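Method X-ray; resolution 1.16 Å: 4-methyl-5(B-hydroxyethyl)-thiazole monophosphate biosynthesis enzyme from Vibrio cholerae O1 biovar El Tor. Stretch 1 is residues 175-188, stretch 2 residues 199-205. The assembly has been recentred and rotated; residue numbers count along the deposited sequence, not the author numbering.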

ATOM      1  N   ALA A 175     -12.872   9.439  -7.956  1.00  5.27           N
ATOM      2  CA  ALA A 175     -13.290  10.566  -8.788  1.00  5.72           C
ATOM      3  C   ALA A 175     -14.393  10.132  -9.766  1.00  6.15           C
ATOM      4  O   ALA A 175     -15.394  10.858  -9.931  1.00  7.56           O
ATOM      5  CB  ALA A 175     -12.113  11.170  -9.509  1.00  6.91           C
ATOM      6  N   LEU A 176     -14.234   8.969 -10.392  1.00  6.37           N
ATOM      7  CA  LEU A 176     -15.223   8.466 -11.352  1.00  7.28           C
ATOM      8  C   LEU A 176     -16.533   8.104 -10.693  1.00  7.43           C
ATOM      9  O   LEU A 176     -17.608   8.367 -11.234  1.00  9.55           O
ATOM     10  CB  LEU A 176     -14.667   7.247 -12.097  1.00  7.95           C
ATOM     11  CG  LEU A 176     -13.557   7.559 -13.091  1.00  8.36           C
ATOM     12  CD1 LEU A 176     -12.824   6.312 -13.490  1.00 10.25           C
ATOM     13  CD2 LEU A 176     -14.095   8.279 -14.328  1.00 10.34           C
ATOM     14  N   LEU A 177     -16.461   7.466  -9.535  1.00  7.18           N
ATOM     15  CA  LEU A 177     -17.666   6.925  -8.878  1.00  8.31           C
ATOM     16  C   LEU A 177     -18.427   7.976  -8.073  1.00  8.34           C
ATOM     17  O   LEU A 177     -19.643   7.896  -7.948  1.00 10.19           O
ATOM     18  CB  LEU A 177     -17.303   5.760  -7.972  1.00  8.49           C
ATOM     19  CG  LEU A 177     -16.856   4.488  -8.694  1.00  8.42           C
ATOM     20  CD1 LEU A 177     -16.240   3.503  -7.732  1.00 10.12           C
ATOM     21  CD2 LEU A 177     -18.023   3.879  -9.453  1.00 11.39           C
ATOM     22  N   ALA A 178     -17.728   8.939  -7.500  1.00  8.15           N
ATOM     23  CA  ALA A 178     -18.301   9.839  -6.499  1.00  8.82           C
ATOM     24  C   ALA A 178     -17.946  11.293  -6.713  1.00  8.91           C
ATOM     25  O   ALA A 178     -18.409  12.125  -5.947  1.00  9.88           O
ATOM     26  CB  ALA A 178     -17.901   9.420  -5.093  1.00 10.44           C
ATOM     27  N   GLY A 179     -17.149  11.601  -7.725  1.00  8.12           N
ATOM     28  CA  GLY A 179     -16.827  12.971  -8.078  1.00  8.41           C
ATOM     29  C   GLY A 179     -15.445  13.382  -7.619  1.00  7.86           C
ATOM     30  O   GLY A 179     -14.919  12.878  -6.626  1.00  7.77           O
ATOM     31  N   VAL A 180     -14.854  14.316  -8.351  1.00  9.12           N
ATOM     32  CA  VAL A 180     -13.501  14.743  -8.041  1.00 10.00           C
ATOM     33  C   VAL A 180     -13.425  15.459  -6.678  1.00  8.68           C
ATOM     34  O   VAL A 180     -12.386  15.408  -6.028  1.00  8.95           O
ATOM     35  CB  VAL A 180     -12.896  15.580  -9.195  1.00 11.26           C
ATOM     36  CG1 VAL A 180     -13.432  16.986  -9.159  1.00 14.91           C
ATOM     37  CG2 VAL A 180     -11.354  15.530  -9.145  1.00 13.73           C
ATOM     38  N   GLU A 181     -14.496  16.107  -6.227  1.00  8.83           N
ATOM     39  CA  GLU A 181     -14.426  16.780  -4.954  1.00  8.31           C
ATOM     40  C   GLU A 181     -14.120  15.804  -3.806  1.00  7.66           C
ATOM     41  O   GLU A 181     -13.226  16.040  -3.013  1.00  8.09           O
ATOM     42  CB  GLU A 181     -15.717  17.565  -4.721  1.00  8.71           C
ATOM     43  CG  GLU A 181     -15.731  18.324  -3.419  1.00 10.93           C
ATOM     44  CD  GLU A 181     -17.055  19.040  -3.187  1.00 14.48           C
ATOM     45  OE1 GLU A 181     -17.977  18.894  -4.011  1.00 20.88           O
ATOM     46  OE2 GLU A 181     -17.179  19.780  -2.211  1.00 20.51           O
ATOM     47  N   LEU A 182     -14.846  14.706  -3.714  1.00  6.37           N
ATOM     48  CA  LEU A 182     -14.552  13.717  -2.699  1.00  6.16           C
ATOM     49  C   LEU A 182     -13.134  13.160  -2.897  1.00  6.29           C
ATOM     50  O   LEU A 182     -12.385  12.996  -1.922  1.00  6.70           O
ATOM     51  CB  LEU A 182     -15.559  12.588  -2.727  1.00  6.90           C
ATOM     52  CG  LEU A 182     -15.352  11.488  -1.684  1.00  7.40           C
ATOM     53  CD1 LEU A 182     -15.344  12.012  -0.239  1.00  9.18           C
ATOM     54  CD2 LEU A 182     -16.357  10.392  -1.857  1.00  9.13           C
ATOM     55  N   ALA A 183     -12.749  12.847  -4.129  1.00  5.70           N
ATOM     56  CA  ALA A 183     -11.408  12.320  -4.370  1.00  5.75           C
ATOM     57  C   ALA A 183     -10.344  13.290  -3.847  1.00  6.08           C
ATOM     58  O   ALA A 183      -9.375  12.859  -3.237  1.00  6.24           O
ATOM     59  CB  ALA A 183     -11.216  12.018  -5.854  1.00  6.77           C
ATOM     60  N   GLN A 184     -10.537  14.588  -4.087  1.00  6.55           N
ATOM     61  CA  GLN A 184      -9.574  15.593  -3.608  1.00  7.28           C
ATOM     62  C   GLN A 184      -9.509  15.618  -2.091  1.00  7.20           C
ATOM     63  O   GLN A 184      -8.420  15.742  -1.513  1.00  7.37           O
ATOM     64  CB  GLN A 184      -9.938  16.977  -4.113  1.00  8.47           C
ATOM     65  CG  GLN A 184      -9.765  17.148  -5.601  1.00 11.05           C
ATOM     66  CD  GLN A 184     -10.352  18.479  -6.081  1.00 14.60           C
ATOM     67  OE1 GLN A 184     -11.477  18.856  -5.715  1.00 18.58           O
ATOM     68  NE2 GLN A 184      -9.597  19.191  -6.886  1.00 18.04           N
ATOM     69  N   HIS A 185     -10.657  15.518  -1.429  1.00  7.22           N
ATOM     70  CA  HIS A 185     -10.687  15.540   0.013  1.00  7.55           C
ATOM     71  C   HIS A 185     -10.017  14.310   0.592  1.00  7.32           C
ATOM     72  O   HIS A 185      -9.337  14.416   1.610  1.00  8.03           O
ATOM     73  CB  HIS A 185     -12.127  15.674   0.526  1.00  9.06           C
ATOM     74  CG  HIS A 185     -12.676  17.069   0.443  1.00 11.42           C
ATOM     75  ND1 HIS A 185     -12.794  17.889   1.544  1.00 13.71           N
ATOM     76  CD2 HIS A 185     -13.085  17.806  -0.616  1.00 13.47           C
ATOM     77  CE1 HIS A 185     -13.309  19.046   1.174  1.00 14.92           C
ATOM     78  NE2 HIS A 185     -13.481  19.030  -0.133  1.00 13.94           N
ATOM     79  N   VAL A 186     -10.180  13.149  -0.044  1.00  6.96           N
ATOM     80  CA  VAL A 186      -9.537  11.924   0.408  1.00  6.52           C
ATOM     81  C   VAL A 186      -8.028  11.974   0.131  1.00  6.33           C
ATOM     82  O   VAL A 186      -7.212  11.499   0.926  1.00  7.89           O
ATOM     83  CB  VAL A 186     -10.217  10.695  -0.252  1.00  6.98           C
ATOM     84  CG1 VAL A 186      -9.410   9.400  -0.005  1.00  7.60           C
ATOM     85  CG2 VAL A 186     -11.647  10.577   0.253  1.00  8.19           C
ATOM     86  N   ALA A 187      -7.650  12.557  -0.998  1.00  6.00           N
ATOM     87  CA  ALA A 187      -6.239  12.628  -1.365  1.00  6.00           C
ATOM     88  C   ALA A 187      -5.410  13.529  -0.464  1.00  6.45           C
ATOM     89  O   ALA A 187      -4.242  13.251  -0.223  1.00  7.23           O
ATOM     90  CB  ALA A 187      -6.086  13.102  -2.829  1.00  6.35           C
ATOM     91  N   ALA A 188      -5.970  14.617   0.020  1.00  7.40           N
ATOM     92  CA  ALA A 188      -5.167  15.626   0.692  1.00  9.03           C
ATOM     93  C   ALA A 188      -4.350  15.043   1.866  1.00 10.33           C
ATOM     94  O   ALA A 188      -3.127  15.264   1.949  1.00 12.52           O
ATOM     95  CB  ALA A 188      -6.058  16.804   1.135  1.00 11.30           C
ATOM     96  N   GLU A 199      -2.565  15.937 -10.794  1.00 10.29           N
ATOM     97  CA  GLU A 199      -3.151  15.118 -11.829  1.00  9.67           C
ATOM     98  C   GLU A 199      -4.486  14.533 -11.403  1.00 10.43           C
ATOM     99  O   GLU A 199      -5.363  14.345 -12.229  1.00 11.80           O
ATOM    100  CB  GLU A 199      -2.161  14.056 -12.250  1.00  9.86           C
ATOM    101  CG  GLU A 199      -0.989  14.702 -12.955  1.00 10.47           C
ATOM    102  CD  GLU A 199       0.013  13.737 -13.496  1.00 13.70           C
ATOM    103  OE1 GLU A 199      -0.114  12.491 -13.331  1.00 17.55           O
ATOM    104  OE2 GLU A 199       0.973  14.251 -14.079  1.00 12.82           O
ATOM    105  N   LEU A 200      -4.669  14.262 -10.120  1.00  9.99           N
ATOM    106  CA  LEU A 200      -5.969  13.852  -9.638  1.00 11.66           C
ATOM    107  C   LEU A 200      -6.982  14.983  -9.809  1.00 12.55           C
ATOM    108  O   LEU A 200      -8.088  14.766 -10.318  1.00 13.08           O
ATOM    109  CB  LEU A 200      -5.900  13.474  -8.175  1.00 12.16           C
ATOM    110  CG  LEU A 200      -7.312  13.220  -7.628  1.00 13.62           C
ATOM    111  CD1 LEU A 200      -7.913  11.954  -8.257  1.00 11.18           C
ATOM    112  CD2 LEU A 200      -7.223  13.178  -6.172  1.00 15.53           C
ATOM    113  N   SER A 201      -6.607  16.195  -9.408  1.00 14.20           N
ATOM    114  CA  SER A 201      -7.539  17.316  -9.464  1.00 15.01           C
ATOM    115  C   SER A 201      -7.967  17.605 -10.896  1.00 14.88           C
ATOM    116  O   SER A 201      -9.089  18.052 -11.135  1.00 16.47           O
ATOM    117  CB  SER A 201      -6.929  18.540  -8.787  1.00 15.95           C
ATOM    118  OG  SER A 201      -6.834  18.284  -7.398  1.00 17.73           O
ATOM    119  N   GLY A 202      -7.107  17.297 -11.863  1.00 14.39           N
ATOM    120  CA  GLY A 202      -7.449  17.498 -13.267  1.00 14.48           C
ATOM    121  C   GLY A 202      -8.034  16.299 -13.984  1.00 13.70           C
ATOM    122  O   GLY A 202      -8.358  16.379 -15.169  1.00 13.51           O
ATOM    123  N   PHE A 203      -8.191  15.184 -13.271  1.00 13.22           N
ATOM    124  CA  PHE A 203      -8.507  13.901 -13.909  1.00 12.98           C
ATOM    125  C   PHE A 203      -9.857  13.903 -14.615  1.00 12.91           C
ATOM    126  O   PHE A 203      -9.963  13.458 -15.749  1.00 14.20           O
ATOM    127  CB  PHE A 203      -8.455  12.765 -12.887  1.00 12.47           C
ATOM    128  CG  PHE A 203      -8.814  11.426 -13.465  1.00 14.07           C
ATOM    129  CD1 PHE A 203      -8.013  10.808 -14.406  1.00 16.54           C
ATOM    130  CD2 PHE A 203      -9.977  10.801 -13.093  1.00 14.19           C
ATOM    131  CE1 PHE A 203      -8.377   9.585 -14.932  1.00 18.08           C
ATOM    132  CE2 PHE A 203     -10.324   9.592 -13.624  1.00 15.90           C
ATOM    133  CZ  PHE A 203      -9.527   8.999 -14.532  1.00 15.45           C
ATOM    134  N   ILE A 204     -10.901  14.375 -13.942  1.00 12.75           N
ATOM    135  CA  ILE A 204     -12.224  14.366 -14.562  1.00 13.91           C
ATOM    136  C   ILE A 204     -12.300  15.393 -15.709  1.00 15.31           C
ATOM    137  O   ILE A 204     -12.906  15.118 -16.750  1.00 16.30           O
ATOM    138  CB  ILE A 204     -13.344  14.598 -13.531  1.00 13.76           C
ATOM    139  CG1 ILE A 204     -13.367  13.437 -12.518  1.00 12.58           C
ATOM    140  CG2 ILE A 204     -14.703  14.741 -14.239  1.00 15.07           C
ATOM    141  CD1 ILE A 204     -13.600  12.049 -13.087  1.00 13.48           C
ATOM    142  N   ASP A 205     -11.690  16.563 -15.517  1.00 16.14           N
ATOM    143  CA  ASP A 205     -11.649  17.577 -16.578  1.00 18.32           C
ATOM    144  C   ASP A 205     -11.008  17.024 -17.842  1.00 19.52           C
ATOM    145  O   ASP A 205     -11.441  17.353 -18.960  1.00 20.94           O
ATOM    146  CB  ASP A 205     -10.896  18.822 -16.106  1.00 18.46           C
ATOM    147  CG  ASP A 205     -11.716  19.686 -15.143  1.00 20.75           C
ATOM    148  OD1 ASP A 205     -12.948  19.488 -15.035  1.00 22.72           O
ATOM    149  OD2 ASP A 205     -11.121  20.566 -14.485  1.00 24.00           O
TER

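The apolar centre of the contact is L200, which has 79 Å² of its area covered by stretch 1, the largest area of any residue in either stretch. Its CA-to-CB bond points toward the other stretch, and with chi1 at 173° (t) and chi2 at 68° (p) its two methyls lie among alanines of two successive helices, A175 before G179 and A183 and A187 after it. L200 CD2 is 3.5 Å from A187 CB and 3.7 Å from A183 O, while L200 CD1 is 4.1 Å from A183 CB and 4.5 Å from A175 CB. Alanine fits all three positions: each residue is buried, each CB points toward stretch 2, and each presents a methyl to L200; at A183 the leucine also comes near the backbone, at the A183 O contact just given.

Moving along the contact from L200, F203 and I204 continue the apolar surface. Both point toward stretch 1, and A175 meets both, its CB lying 4.2 Å from F203 CD2 and 4.0 Å from I204 CG1. L176 starts sideways, but its end comes nearer; its CG lies 3.9 Å from F203 CE2, at the edge of the ring and near its plane, so this is an edge contact and not packing against a face. L176 CD2 also reaches I204 CD1 at 4.0 Å. I204, with chi1 and chi2 both m, has 67 Å² covered. Its CD1 lies 3.8 Å from A175 O, and its CG1 lies 4.0 Å from V180 CB, so the one side chain touches residues before and after the break at G179.

At that break the chain leaves the first helix with phi 103° and psi 152°. A CB there would be jammed against the carbonyl O of the preceding residue, which by itself calls for glycine; none of G179 is covered by stretch 2. V180 then points back toward the contact, chi1 at 78° (p), placing CG2 3.6 Å from L200 O and 3.9 Å from S201 O. These are van der Waals approaches of a methyl to backbone oxygens; L200 O itself accepts a hydrogen bond from F203 N at 3.0 Å.

The polar edge is a single hydrogen bond across the stretches, donated by Q184 NE2 to S201 OG at 3.0 Å with an N-H...acceptor angle of 171°, hence nearly linear. Q184 CA and S201 CA also form the closest CA pair, 6.4 Å apart. Both CA-to-CB bonds run sideways, so the glutamine's length, with chi1 m and chi2 t, carries its amide to the short serine. In all, 437 Å² is buried, summed over both sides.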